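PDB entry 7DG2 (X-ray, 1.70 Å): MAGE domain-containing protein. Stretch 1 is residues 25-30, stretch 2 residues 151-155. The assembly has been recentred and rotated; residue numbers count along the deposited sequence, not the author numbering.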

# COMPACT_ATOMS: atom_id res chain seq x y z
N GLN B 25 8.69 -0.23 0.78
CA GLN B 25 7.37 -0.12 1.41
C GLN B 25 7.16 1.20 2.13
O GLN B 25 6.03 1.69 2.18
CB GLN B 25 7.13 -1.28 2.38
CG GLN B 25 6.76 -2.59 1.70
CD GLN B 25 6.56 -3.72 2.69
OE1 GLN B 25 7.10 -3.67 3.80
NE2 GLN B 25 5.81 -4.74 2.30
N LYS B 26 8.21 1.77 2.72
CA LYS B 26 8.09 3.06 3.41
C LYS B 26 8.88 4.16 2.73
O LYS B 26 9.18 5.19 3.35
CB LYS B 26 8.50 2.92 4.88
CG LYS B 26 7.55 1.99 5.66
CD LYS B 26 7.76 2.09 7.16
CE LYS B 26 6.83 1.13 7.90
NZ LYS B 26 5.40 1.43 7.68
N LYS B 27 9.20 3.97 1.44
CA LYS B 27 9.90 4.96 0.62
C LYS B 27 11.24 5.37 1.22
O LYS B 27 11.70 6.50 1.03
CB LYS B 27 9.02 6.19 0.35
CG LYS B 27 7.73 5.86 -0.42
CD LYS B 27 8.04 5.23 -1.77
CE LYS B 27 6.75 4.82 -2.49
NZ LYS B 27 7.03 4.27 -3.85
N LEU B 28 11.87 4.46 1.96
CA LEU B 28 13.27 4.67 2.29
C LEU B 28 14.15 4.24 1.11
O LEU B 28 13.90 3.19 0.51
CB LEU B 28 13.66 3.87 3.54
CG LEU B 28 12.86 4.21 4.80
CD1 LEU B 28 13.33 3.38 5.99
CD2 LEU B 28 12.96 5.70 5.09
N PRO B 29 15.15 5.03 0.74
CA PRO B 29 16.00 4.63 -0.39
C PRO B 29 16.71 3.32 -0.11
O PRO B 29 16.84 2.87 1.03
CB PRO B 29 16.99 5.80 -0.52
CG PRO B 29 16.25 6.97 0.07
CD PRO B 29 15.46 6.39 1.22
N ILE B 30 17.18 2.69 -1.19
CA ILE B 30 17.73 1.34 -1.14
C ILE B 30 19.18 1.40 -1.60
O ILE B 30 19.45 1.73 -2.76
CB ILE B 30 16.92 0.38 -2.02
CG1 ILE B 30 15.43 0.52 -1.67
CG2 ILE B 30 17.45 -1.04 -1.86
CD1 ILE B 30 14.47 -0.09 -2.72
N VAL B 151 12.26 13.55 5.66
CA VAL B 151 13.69 13.71 5.47
C VAL B 151 14.37 12.37 5.20
O VAL B 151 15.22 12.26 4.30
CB VAL B 151 14.29 14.45 6.68
CG1 VAL B 151 15.80 14.53 6.56
CG2 VAL B 151 13.72 15.85 6.75
N LYS B 152 13.99 11.33 5.96
CA LYS B 152 14.55 10.00 5.73
C LYS B 152 14.10 9.42 4.40
O LYS B 152 14.82 8.61 3.80
CB LYS B 152 14.16 9.07 6.88
CG LYS B 152 14.86 9.43 8.18
CD LYS B 152 13.96 9.18 9.38
CE LYS B 152 13.47 7.75 9.43
NZ LYS B 152 12.48 7.57 10.53
N GLN B 153 12.93 9.82 3.91
CA GLN B 153 12.50 9.45 2.57
C GLN B 153 13.22 10.23 1.49
O GLN B 153 13.07 9.91 0.30
CB GLN B 153 10.99 9.64 2.45
CG GLN B 153 10.21 8.66 3.33
CD GLN B 153 8.71 8.97 3.37
OE1 GLN B 153 8.29 10.13 3.26
NE2 GLN B 153 7.90 7.93 3.52
N LYS B 154 14.01 11.25 1.86
CA LYS B 154 14.72 12.14 0.95
C LYS B 154 13.79 13.02 0.13
O LYS B 154 14.18 13.52 -0.93
CB LYS B 154 15.66 11.38 -0.00
CG LYS B 154 16.59 10.41 0.69
CD LYS B 154 17.49 11.11 1.66
CE LYS B 154 18.68 10.21 2.00
NZ LYS B 154 19.57 10.85 3.00
N TYR B 155 12.55 13.23 0.60
CA TYR B 155 11.72 14.26 -0.02
C TYR B 155 12.21 15.65 0.34
O TYR B 155 12.09 16.58 -0.47
CB TYR B 155 10.26 14.12 0.41
CG TYR B 155 9.48 13.06 -0.34
CD1 TYR B 155 9.32 13.13 -1.71
CD2 TYR B 155 8.87 12.02 0.35
CE1 TYR B 155 8.57 12.18 -2.40
CE2 TYR B 155 8.13 11.06 -0.31
CZ TYR B 155 7.98 11.15 -1.68
OH TYR B 155 7.25 10.18 -2.33

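Stretch 2 carries the end of a helix against a segment with little regular structure, more than 120 residues away in the same chain. Val151 touches nothing in stretch 1; its O accepts a hydrogen bond from Lys154 N at 2.9 Å, within the turn where the helix gives way.

Lys152 meets its neighbours with carbon and carbonyl rather than with charge. Its CB lies 4.0 Å from Leu28 CD2, and its O approaches Leu28 CD2 at 3.7 Å and Pro29 CD at 3.5 Å. The aliphatic base of a lysine packs well against leucine; the residue is exposed, and NZ is not part of this contact. Although the CA-to-CB bond of Leu28 points away from stretch 2, the end of its side chain comes nearer, and so the methyl reaches this surface.

Gln153 is the centre of the contact, with the largest area covered by the other stretch. Its side chain, m at chi1 and t at chi2, extends along stretch 1 until NE2 donates to Lys26 O, a hydrogen bond of 3.0 Å with a nearly straight angle of 167°. An amide suits this place because it can satisfy a backbone carbonyl that lies in no regular strand or helix. From the backbone, Gln153 CA makes a CA-H...O contact with Lys27 O at 3.4 Å; the 133° angle at hydrogen is well short of linear. Gln153 NE2 also passes 3.8 Å from Lys27 CB, in van der Waals contact.

Lys154 leaves the helical conformation with positive phi, 66°, in a Schellman motif. Its CA-to-CB bond points toward stretch 1, and its CG lies 3.5 Å from Pro29 CG, a close approach for two methylenes; lysine suits the place by offering aliphatic carbon to the compact proline ring. Tyr155, sideways at CB, comes nearer at its end but makes no close contact, and its OH is hydrogen-bonded elsewhere in the structure.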